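Local coordinates for protein sulfotransferase (Alicyclobacillus acidocaldarius subsp. acidocaldarius, PDB 3RNL) that probably acts as a sulfotransferase of P-loop NTPase-like fold, transferring a sulfuryl group to an acceptor molecule, at residues R53-D59 with Q153-W159; I112-N118 with V183-E189; Y167-K172 with R289-I294. All blocks are in the same frame, centred on the assembly; numbering follows the deposited sequence.

Contact 1: R53-D59 with Q153-W159; sequences RFTGPGD and QHYEPLW
The Y155 ring lies against G56, whose CA stands 3.5 Å from the ring centroid, almost on its normal (CH-pi); a CB on G56 would clash with Y155 CD1. G56 and Y155 are also the closest pair, CA to CA 4.6 Å. H154, at positive phi (66/43), ends helix 147-152 in a Schellman motif, where two carbonyls accept hydrogen bonds from T55: T55 N to H154 O 3.0 Å, T55 OG1 (chi1 p) to Q153 O 2.6 Å. G56-D59 form a type II turn with G58 at phi 72; 157-159 form a 3-10 turn. D59 (m) splits its carboxylate: OD2 accepts E156 N at 2.8 Å and, weakly, G56 N at 2.8 Å; OD1 accepts NE1 of W159 (m) at 2.9 Å. CB of E156 (chi1 p) sits over the F54 (m) ring, 4.2 Å from its centroid. R135 bridges the D59 and E156 carboxylates. Loop 53-59 thus meets the turn after helix 147-152 through a Schellman helix end and a type II turn with a buried aspartate.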
loop_
_atom_site.group_PDB
_atom_site.type_symbol
_atom_site.label_atom_id
_atom_site.label_comp_id
_atom_site.label_asym_id
_atom_site.label_seq_id
_atom_site.Cartn_x
_atom_site.Cartn_y
_atom_site.Cartn_z
ATOM N N ARG A 53 -1.692 -20.918 -3.453
ATOM C CA ARG A 53 -1.152 -20.245 -4.626
ATOM C C ARG A 53 -2.191 -19.321 -5.258
ATOM O O ARG A 53 -3.404 -19.555 -5.155
ATOM C CB ARG A 53 -0.583 -21.243 -5.649
ATOM C CG ARG A 53 -1.601 -21.878 -6.554
ATOM C CD ARG A 53 -0.947 -22.784 -7.615
ATOM N NE ARG A 53 -0.187 -22.042 -8.621
ATOM C CZ ARG A 53 -0.687 -21.625 -9.784
ATOM N NH1 ARG A 53 -1.960 -21.868 -10.090
ATOM N NH2 ARG A 53 0.084 -20.961 -10.642
ATOM N N PHE A 54 -1.715 -18.278 -5.922
ATOM C CA PHE A 54 -2.606 -17.349 -6.617
ATOM C C PHE A 54 -2.849 -17.894 -8.010
ATOM O O PHE A 54 -1.911 -18.324 -8.692
ATOM C CB PHE A 54 -1.990 -15.952 -6.701
ATOM C CG PHE A 54 -1.765 -15.321 -5.358
ATOM C CD1 PHE A 54 -2.847 -14.891 -4.600
ATOM C CD2 PHE A 54 -0.479 -15.176 -4.848
ATOM C CE1 PHE A 54 -2.656 -14.298 -3.344
ATOM C CE2 PHE A 54 -0.272 -14.586 -3.596
ATOM C CZ PHE A 54 -1.357 -14.146 -2.844
ATOM N N THR A 55 -4.124 -17.979 -8.368
ATOM C CA THR A 55 -4.567 -18.636 -9.596
ATOM C C THR A 55 -4.958 -17.787 -10.811
ATOM O O THR A 55 -5.351 -18.336 -11.839
ATOM C CB THR A 55 -5.726 -19.543 -9.269
ATOM O OG1 THR A 55 -6.847 -18.728 -8.920
ATOM C CG2 THR A 55 -5.347 -20.407 -8.072
ATOM N N GLY A 56 -4.925 -16.467 -10.688
ATOM C CA GLY A 56 -5.413 -15.617 -11.764
ATOM C C GLY A 56 -4.421 -15.450 -12.901
ATOM O O GLY A 56 -3.240 -15.760 -12.758
ATOM N N PRO A 57 -4.897 -14.952 -14.046
ATOM C CA PRO A 57 -3.996 -14.696 -15.177
ATOM C C PRO A 57 -2.950 -13.641 -14.826
ATOM O O PRO A 57 -3.292 -12.561 -14.345
ATOM C CB PRO A 57 -4.935 -14.203 -16.294
ATOM C CG PRO A 57 -6.235 -13.930 -15.663
ATOM C CD PRO A 57 -6.308 -14.665 -14.352
ATOM N N GLY A 58 -1.683 -13.954 -15.079
ATOM C CA GLY A 58 -0.590 -13.055 -14.746
ATOM C C GLY A 58 -0.271 -12.926 -13.263
ATOM O O GLY A 58 0.479 -12.027 -12.879
ATOM N N ASP A 59 -0.814 -13.814 -12.422
ATOM C CA ASP A 59 -0.602 -13.726 -10.968
ATOM C C ASP A 59 0.744 -14.329 -10.541
ATOM O O ASP A 59 1.093 -14.315 -9.354
ATOM C CB ASP A 59 -1.697 -14.483 -10.205
ATOM C CG ASP A 59 -3.023 -13.749 -10.172
ATOM O OD1 ASP A 59 -3.200 -12.768 -10.927
ATOM O OD2 ASP A 59 -3.898 -14.175 -9.387
ATOM N N GLN A 153 -11.626 -18.138 -5.700
ATOM C CA GLN A 153 -10.691 -18.910 -6.523
ATOM C C GLN A 153 -9.220 -18.587 -6.232
ATOM O O GLN A 153 -8.321 -19.169 -6.836
ATOM C CB GLN A 153 -10.983 -18.720 -8.012
ATOM C CG GLN A 153 -12.320 -19.326 -8.458
ATOM C CD GLN A 153 -12.712 -18.925 -9.866
ATOM O OE1 GLN A 153 -12.049 -18.108 -10.501
ATOM N NE2 GLN A 153 -13.807 -19.497 -10.359
ATOM N N HIS A 154 -8.998 -17.686 -5.283
ATOM C CA HIS A 154 -7.653 -17.279 -4.861
ATOM C C HIS A 154 -6.843 -16.546 -5.932
ATOM O O HIS A 154 -5.643 -16.779 -6.086
ATOM C CB HIS A 154 -6.858 -18.490 -4.356
ATOM C CG HIS A 154 -7.534 -19.237 -3.247
ATOM N ND1 HIS A 154 -7.393 -20.597 -3.075
ATOM C CD2 HIS A 154 -8.339 -18.812 -2.246
ATOM C CE1 HIS A 154 -8.097 -20.981 -2.023
ATOM N NE2 HIS A 154 -8.676 -19.916 -1.499
ATOM N N TYR A 155 -7.486 -15.627 -6.638
ATOM C CA TYR A 155 -6.745 -14.669 -7.448
ATOM C C TYR A 155 -5.949 -13.773 -6.508
ATOM O O TYR A 155 -6.262 -13.667 -5.325
ATOM C CB TYR A 155 -7.709 -13.780 -8.239
ATOM C CG TYR A 155 -8.223 -14.360 -9.536
ATOM C CD1 TYR A 155 -8.359 -13.551 -10.662
ATOM C CD2 TYR A 155 -8.574 -15.702 -9.642
ATOM C CE1 TYR A 155 -8.855 -14.058 -11.852
ATOM C CE2 TYR A 155 -9.056 -16.219 -10.839
ATOM C CZ TYR A 155 -9.186 -15.393 -11.937
ATOM O OH TYR A 155 -9.673 -15.893 -13.133
ATOM N N GLU A 156 -4.917 -13.119 -7.029
ATOM C CA GLU A 156 -4.187 -12.162 -6.195
ATOM C C GLU A 156 -5.020 -10.902 -5.910
ATOM O O GLU A 156 -6.004 -10.612 -6.606
ATOM C CB GLU A 156 -2.845 -11.810 -6.830
ATOM C CG GLU A 156 -2.950 -10.890 -8.012
ATOM C CD GLU A 156 -1.911 -9.781 -7.936
ATOM O OE1 GLU A 156 -1.119 -9.661 -8.893
ATOM O OE2 GLU A 156 -1.895 -9.046 -6.914
ATOM N N PRO A 157 -4.662 -10.168 -4.847
ATOM C CA PRO A 157 -5.523 -9.070 -4.377
ATOM C C PRO A 157 -5.615 -7.877 -5.322
ATOM O O PRO A 157 -6.497 -7.047 -5.114
ATOM C CB PRO A 157 -4.920 -8.655 -3.020
ATOM C CG PRO A 157 -3.929 -9.706 -2.678
ATOM C CD PRO A 157 -3.534 -10.424 -3.933
ATOM N N LEU A 158 -4.744 -7.766 -6.324
ATOM C CA LEU A 158 -4.915 -6.683 -7.301
ATOM C C LEU A 158 -6.312 -6.748 -7.913
ATOM O O LEU A 158 -6.895 -5.723 -8.281
ATOM C CB LEU A 158 -3.846 -6.745 -8.398
ATOM C CG LEU A 158 -3.816 -5.571 -9.394
ATOM C CD1 LEU A 158 -3.743 -4.211 -8.678
ATOM C CD2 LEU A 158 -2.644 -5.729 -10.358
ATOM N N TRP A 159 -6.852 -7.959 -8.005
ATOM C CA TRP A 159 -8.184 -8.146 -8.558
ATOM C C TRP A 159 -9.303 -7.775 -7.582
ATOM O O TRP A 159 -10.473 -7.734 -7.992
ATOM C CB TRP A 159 -8.402 -9.602 -8.985
ATOM C CG TRP A 159 -7.451 -10.150 -10.006
ATOM C CD1 TRP A 159 -6.253 -10.781 -9.765
ATOM C CD2 TRP A 159 -7.651 -10.202 -11.426
ATOM N NE1 TRP A 159 -5.688 -11.195 -10.952
ATOM C CE2 TRP A 159 -6.522 -10.850 -11.985
ATOM C CE3 TRP A 159 -8.664 -9.756 -12.277
ATOM C CZ2 TRP A 159 -6.384 -11.062 -13.358
ATOM C CZ3 TRP A 159 -8.530 -9.975 -13.654
ATOM C CH2 TRP A 159 -7.395 -10.614 -14.176
HETATM O O HOH W 1 -4.804 -21.530 -4.030
HETATM O O HOH W 2 1.380 -11.119 -10.022
#

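Contact 2: I112-N118 with V183-E189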
loop_
_atom_site.group_PDB
_atom_site.type_symbol
_atom_site.label_atom_id
_atom_site.label_comp_id
_atom_site.label_asym_id
_atom_site.label_seq_id
_atom_site.Cartn_x
_atom_site.Cartn_y
_atom_site.Cartn_z
ATOM N N ILE A 112 5.452 3.108 10.293
ATOM C CA ILE A 112 4.607 2.600 9.225
ATOM C C ILE A 112 4.099 3.771 8.399
ATOM O O ILE A 112 3.542 4.719 8.970
ATOM C CB ILE A 112 3.376 1.902 9.819
ATOM C CG1 ILE A 112 3.783 0.825 10.838
ATOM C CG2 ILE A 112 2.469 1.345 8.697
ATOM C CD1 ILE A 112 4.535 -0.357 10.222
ATOM N N LEU A 113 4.304 3.716 7.079
ATOM C CA LEU A 113 3.715 4.694 6.156
ATOM C C LEU A 113 2.594 4.057 5.366
ATOM O O LEU A 113 2.782 3.000 4.759
ATOM C CB LEU A 113 4.775 5.202 5.163
ATOM C CG LEU A 113 5.804 6.155 5.783
ATOM C CD1 LEU A 113 6.973 6.405 4.826
ATOM C CD2 LEU A 113 5.125 7.475 6.149
ATOM N N ILE A 114 1.432 4.709 5.359
ATOM C CA ILE A 114 0.269 4.208 4.629
ATOM C C ILE A 114 -0.179 5.326 3.717
ATOM O O ILE A 114 -0.289 6.459 4.175
ATOM C CB ILE A 114 -0.894 3.930 5.606
ATOM C CG1 ILE A 114 -0.504 2.828 6.595
ATOM C CG2 ILE A 114 -2.186 3.567 4.840
ATOM C CD1 ILE A 114 -1.506 2.637 7.741
HETATM N N MSE A 115 -0.427 5.034 2.436
HETATM C CA MSE A 115 -0.994 6.062 1.551
HETATM C C MSE A 115 -2.345 5.574 1.049
HETATM O O MSE A 115 -2.467 4.438 0.594
HETATM C CB MSE A 115 -0.074 6.391 0.369
HETATM C CG MSE A 115 -0.662 7.484 -0.539
HETATM SE SE MSE A 115 0.694 8.504 -1.505
HETATM C CE MSE A 115 2.098 7.188 -1.525
ATOM N N LEU A 116 -3.363 6.426 1.154
ATOM C CA LEU A 116 -4.718 6.039 0.774
ATOM C C LEU A 116 -5.244 6.954 -0.302
ATOM O O LEU A 116 -4.970 8.143 -0.315
ATOM C CB LEU A 116 -5.660 6.114 1.985
ATOM C CG LEU A 116 -5.231 5.327 3.226
ATOM C CD1 LEU A 116 -6.205 5.591 4.388
ATOM C CD2 LEU A 116 -5.167 3.827 2.928
ATOM N N ARG A 117 -6.053 6.384 -1.178
ATOM C CA ARG A 117 -6.645 7.134 -2.260
ATOM C C ARG A 117 -8.143 6.855 -2.246
ATOM O O ARG A 117 -8.555 5.793 -1.797
ATOM C CB ARG A 117 -6.050 6.597 -3.547
ATOM C CG ARG A 117 -6.569 7.221 -4.770
ATOM C CD ARG A 117 -5.870 6.603 -5.922
ATOM N NE ARG A 117 -6.159 7.317 -7.149
ATOM C CZ ARG A 117 -5.646 6.970 -8.317
ATOM N NH1 ARG A 117 -4.825 5.925 -8.398
ATOM N NH2 ARG A 117 -5.947 7.674 -9.388
ATOM N N ASN A 118 -8.954 7.758 -2.794
ATOM C CA ASN A 118 -10.397 7.504 -2.849
ATOM C C ASN A 118 -10.561 6.090 -3.413
ATOM O O ASN A 118 -10.065 5.784 -4.500
ATOM C CB ASN A 118 -11.024 8.522 -3.806
ATOM C CG ASN A 118 -12.511 8.301 -4.051
ATOM O OD1 ASN A 118 -13.065 7.239 -3.768
ATOM N ND2 ASN A 118 -13.168 9.333 -4.592
ATOM N N VAL A 183 2.655 5.401 13.276
ATOM C CA VAL A 183 1.955 5.269 11.998
ATOM C C VAL A 183 1.666 6.649 11.411
ATOM O O VAL A 183 1.253 7.561 12.129
ATOM C CB VAL A 183 0.608 4.548 12.196
ATOM C CG1 VAL A 183 -0.131 4.418 10.837
ATOM C CG2 VAL A 183 0.839 3.179 12.831
ATOM N N LYS A 184 1.894 6.807 10.109
ATOM C CA LYS A 184 1.540 8.052 9.433
ATOM C C LYS A 184 0.718 7.711 8.210
ATOM O O LYS A 184 1.129 6.878 7.402
ATOM C CB LYS A 184 2.795 8.823 9.019
ATOM C CG LYS A 184 2.479 10.125 8.270
ATOM C CD LYS A 184 3.747 10.908 7.985
ATOM C CE LYS A 184 3.459 12.172 7.173
ATOM N NZ LYS A 184 2.695 13.160 7.989
ATOM N N VAL A 185 -0.448 8.340 8.088
ATOM C CA VAL A 185 -1.331 8.077 6.946
ATOM C C VAL A 185 -1.294 9.290 6.042
ATOM O O VAL A 185 -1.468 10.407 6.519
ATOM C CB VAL A 185 -2.773 7.858 7.429
ATOM C CG1 VAL A 185 -3.736 7.691 6.229
ATOM C CG2 VAL A 185 -2.830 6.653 8.350
ATOM N N ILE A 186 -1.050 9.071 4.754
ATOM C CA ILE A 186 -0.979 10.152 3.770
ATOM C C ILE A 186 -2.092 9.964 2.763
ATOM O O ILE A 186 -2.417 8.835 2.412
ATOM C CB ILE A 186 0.329 10.073 2.976
ATOM C CG1 ILE A 186 1.534 10.159 3.903
ATOM C CG2 ILE A 186 0.406 11.180 1.931
ATOM C CD1 ILE A 186 2.792 9.673 3.217
ATOM N N LEU A 187 -2.693 11.063 2.315
ATOM C CA LEU A 187 -3.700 10.977 1.252
ATOM C C LEU A 187 -3.076 11.213 -0.121
ATOM O O LEU A 187 -2.284 12.134 -0.319
ATOM C CB LEU A 187 -4.825 11.987 1.482
ATOM C CG LEU A 187 -5.514 11.874 2.839
ATOM C CD1 LEU A 187 -6.664 12.875 2.929
ATOM C CD2 LEU A 187 -6.010 10.432 3.080
ATOM N N PHE A 188 -3.444 10.372 -1.075
ATOM C CA PHE A 188 -2.900 10.460 -2.424
ATOM C C PHE A 188 -3.099 11.853 -3.025
ATOM O O PHE A 188 -2.220 12.402 -3.704
ATOM C CB PHE A 188 -3.579 9.406 -3.298
ATOM C CG PHE A 188 -3.268 9.541 -4.752
ATOM C CD1 PHE A 188 -2.078 9.052 -5.262
ATOM C CD2 PHE A 188 -4.152 10.172 -5.601
ATOM C CE1 PHE A 188 -1.785 9.183 -6.609
ATOM C CE2 PHE A 188 -3.868 10.306 -6.950
ATOM C CZ PHE A 188 -2.683 9.812 -7.453
ATOM N N GLU A 189 -4.258 12.428 -2.767
ATOM C CA GLU A 189 -4.604 13.722 -3.337
ATOM C C GLU A 189 -3.657 14.856 -2.847
ATOM O O GLU A 189 -3.278 15.755 -3.619
ATOM C CB GLU A 189 -6.094 13.989 -3.060
ATOM C CG GLU A 189 -7.077 12.917 -3.679
ATOM C CD GLU A 189 -7.224 11.549 -2.915
ATOM O OE1 GLU A 189 -6.805 11.413 -1.727
ATOM O OE2 GLU A 189 -7.803 10.593 -3.527
HETATM O O HOH W 3 -7.633 9.814 -6.846
#
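Parallel strands 112-116 and 183-187 run at 23°, their axes 4.6 Å apart at closest approach, in register from I112-V183 to L116-L187. Backbone bonds alternate between them, beginning with K184 N to I112 O (2.9 Å). On one face V183 and V185 alternate with longer neighbours: I114 CD1 reaches back to V183 CG1 (3.8 Å), and L116 CD1 reaches V185 CG1 (3.7 Å), each filling the notch beside a valine. The opposite face carries L113, K184, the selenomethionine M115 and I186; L113 CD2 lies 3.9 Å from K184 CB and 4.3 Å from I186 CD1. This is the edge pair of the five-stranded parallel sheet of the alpha-beta-alpha sandwich, with helices 21-29 and 195-206 over the I186 face and helix 167-178 over the other. Past the strands, F188 CB touches M115 CG (4.5 Å) and R117 CB (3.7 Å), and R117 lays its guanidinium on the F188 ring in a cation-pi stack (CZ to centroid 4.4 Å, planes at 25°), while K18 O takes its NH1. E189 OE2 receives N118 N at 3.1 Å.

Contact 3: Y167-K172 with R289-I294; sequences YAAQVK and RLEALI
This is apolar helix-helix packing on one side of the central sheet, between the start of helix 167-178 and the C-terminal turns of helix 273-294. Both segments are alpha-helical, with i to i+4 bonds such as V171 N to Y167 O (2.8 Å) and I294 N to L290 O (2.9 Å). Their axes approach to 9.0 Å, nearly parallel, with N-to-C directions 24° apart. The closest point is A168, whose CA lies 4.6 Å from L290 CA; the small methyl permits this approach, A168 CB lying 4.0 Å from R289 CB and 4.2 Å from L290 CB. One turn on, L293 (chi1 m, chi2 t) points across, its CD1 3.2 Å from A168 O and 3.8 Å from K172 CB. On the sheet side, L290 (t, p) brings CD2 to the edge of the Y167 ring at CD2 (4.0 Å) and CD1 to V171 CG2 (4.1 Å), while V171 CG1 (chi1 t) meets I294 CG2 at 4.0 Å. No hydrogen bond crosses between the segments. The charged ends turn to other partners: K172 NZ pairs with D176, seen to bind magnesium in a crystal structure of this protein though not in this chain, and R289 NH2 with D286, which also accepts A168 N. Y167 and L290 both rest on L116 of strand 111-116, the layering expected of one helical face of an alpha-beta-alpha sandwich.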
loop_
_atom_site.group_PDB
_atom_site.type_symbol
_atom_site.label_atom_id
_atom_site.label_comp_id
_atom_site.label_asym_id
_atom_site.label_seq_id
_atom_site.Cartn_x
_atom_site.Cartn_y
_atom_site.Cartn_z
ATOM N N TYR A 167 -10.656 0.387 3.756
ATOM C CA TYR A 167 -9.408 0.659 4.459
ATOM C C TYR A 167 -9.565 0.628 5.963
ATOM O O TYR A 167 -8.587 0.418 6.675
ATOM C CB TYR A 167 -8.869 2.043 4.112
ATOM C CG TYR A 167 -8.577 2.319 2.651
ATOM C CD1 TYR A 167 -7.833 1.434 1.868
ATOM C CD2 TYR A 167 -9.018 3.498 2.071
ATOM C CE1 TYR A 167 -7.548 1.736 0.516
ATOM C CE2 TYR A 167 -8.759 3.799 0.740
ATOM C CZ TYR A 167 -8.018 2.914 -0.029
ATOM O OH TYR A 167 -7.757 3.247 -1.343
ATOM N N ALA A 168 -10.770 0.914 6.449
ATOM C CA ALA A 168 -10.905 1.258 7.864
ATOM C C ALA A 168 -10.352 0.154 8.761
ATOM O O ALA A 168 -9.537 0.410 9.654
ATOM C CB ALA A 168 -12.357 1.557 8.225
ATOM N N ALA A 169 -10.795 -1.074 8.541
ATOM C CA ALA A 169 -10.331 -2.158 9.417
ATOM C C ALA A 169 -8.839 -2.440 9.241
ATOM O O ALA A 169 -8.163 -2.866 10.185
ATOM C CB ALA A 169 -11.143 -3.440 9.176
ATOM N N GLN A 170 -8.336 -2.239 8.026
ATOM C CA GLN A 170 -6.926 -2.496 7.735
ATOM C C GLN A 170 -6.055 -1.491 8.466
ATOM O O GLN A 170 -5.042 -1.845 9.066
ATOM C CB GLN A 170 -6.666 -2.376 6.226
ATOM C CG GLN A 170 -7.551 -3.325 5.402
ATOM C CD GLN A 170 -7.380 -3.104 3.897
ATOM O OE1 GLN A 170 -6.269 -2.934 3.421
ATOM N NE2 GLN A 170 -8.482 -3.131 3.153
ATOM N N VAL A 171 -6.439 -0.222 8.386
ATOM C CA VAL A 171 -5.696 0.823 9.089
ATOM C C VAL A 171 -5.822 0.650 10.610
ATOM O O VAL A 171 -4.825 0.796 11.354
ATOM C CB VAL A 171 -6.193 2.208 8.650
ATOM C CG1 VAL A 171 -5.557 3.307 9.497
ATOM C CG2 VAL A 171 -5.891 2.421 7.145
ATOM N N LYS A 172 -7.021 0.305 11.080
ATOM C CA LYS A 172 -7.197 0.101 12.524
ATOM C C LYS A 172 -6.221 -0.950 13.050
ATOM O O LYS A 172 -5.660 -0.805 14.132
ATOM C CB LYS A 172 -8.627 -0.323 12.864
ATOM C CG LYS A 172 -8.819 -0.554 14.377
ATOM C CD LYS A 172 -10.251 -0.925 14.713
ATOM C CE LYS A 172 -10.479 -0.989 16.238
ATOM N NZ LYS A 172 -9.895 -2.225 16.868
ATOM N N ARG A 289 -16.118 5.561 8.935
ATOM C CA ARG A 289 -15.371 4.920 10.022
ATOM C C ARG A 289 -13.895 5.308 9.984
ATOM O O ARG A 289 -13.265 5.538 11.020
ATOM C CB ARG A 289 -15.497 3.394 9.949
ATOM C CG ARG A 289 -16.903 2.870 10.269
ATOM C CD ARG A 289 -16.916 1.342 10.448
ATOM N NE ARG A 289 -16.632 0.617 9.210
ATOM C CZ ARG A 289 -17.560 0.221 8.343
ATOM N NH1 ARG A 289 -18.841 0.479 8.572
ATOM N NH2 ARG A 289 -17.211 -0.437 7.248
ATOM N N LEU A 290 -13.347 5.367 8.777
ATOM C CA LEU A 290 -11.950 5.725 8.587
ATOM C C LEU A 290 -11.674 7.158 9.058
ATOM O O LEU A 290 -10.635 7.410 9.680
ATOM C CB LEU A 290 -11.561 5.545 7.107
ATOM C CG LEU A 290 -10.131 5.905 6.692
ATOM C CD1 LEU A 290 -9.157 4.945 7.354
ATOM C CD2 LEU A 290 -9.995 5.843 5.149
ATOM N N GLU A 291 -12.582 8.092 8.755
ATOM C CA GLU A 291 -12.410 9.488 9.183
ATOM C C GLU A 291 -12.162 9.569 10.685
ATOM O O GLU A 291 -11.253 10.269 11.159
ATOM C CB GLU A 291 -13.653 10.324 8.846
ATOM C CG GLU A 291 -13.830 10.597 7.369
ATOM C CD GLU A 291 -15.045 11.465 7.074
ATOM O OE1 GLU A 291 -16.054 11.369 7.811
ATOM O OE2 GLU A 291 -14.984 12.249 6.103
ATOM N N ALA A 292 -12.983 8.848 11.437
ATOM C CA ALA A 292 -12.862 8.849 12.896
ATOM C C ALA A 292 -11.559 8.193 13.359
ATOM O O ALA A 292 -10.977 8.590 14.377
ATOM C CB ALA A 292 -14.055 8.148 13.527
ATOM N N LEU A 293 -11.105 7.182 12.625
ATOM C CA LEU A 293 -9.866 6.485 12.980
ATOM C C LEU A 293 -8.638 7.368 12.789
ATOM O O LEU A 293 -7.776 7.436 13.662
ATOM C CB LEU A 293 -9.685 5.203 12.150
ATOM C CG LEU A 293 -10.453 3.956 12.590
ATOM C CD1 LEU A 293 -10.339 2.854 11.550
ATOM C CD2 LEU A 293 -9.948 3.465 13.952
ATOM N N ILE A 294 -8.557 8.025 11.636
ATOM C CA ILE A 294 -7.372 8.818 11.288
ATOM C C ILE A 294 -7.490 10.304 11.615
ATOM O O ILE A 294 -6.589 11.083 11.298
ATOM C CB ILE A 294 -6.949 8.626 9.808
ATOM C CG1 ILE A 294 -7.972 9.240 8.851
ATOM C CG2 ILE A 294 -6.760 7.127 9.500
ATOM C CD1 ILE A 294 -7.517 9.226 7.380
#

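Contact 2 is the most central, its centre about 8 Å from that of the chain; contact 3 lies at about 14 Å, and contact 1, partly exposed among loops, at about 17 Å. Contacts 2 and 3 are neighbours, centres 11 Å apart, spanning sheet and helix layers; contact 1 lies 25 and 26 Å from their centres and touches neither. Contact 2 is a backbone ladder with mostly aliphatic faces, followed by the R117-F188 stack and N118-E189 bond; contact 3 relies on apolar packing, contact 1 on backbone and side-chain hydrogen bonds plus ring packing. Contacts 2 and 3 join directly: Y167 OH is 2.7 Å from R117 O, a probable hydrogen bond. Helix 167-178 leads on to strand 183-187.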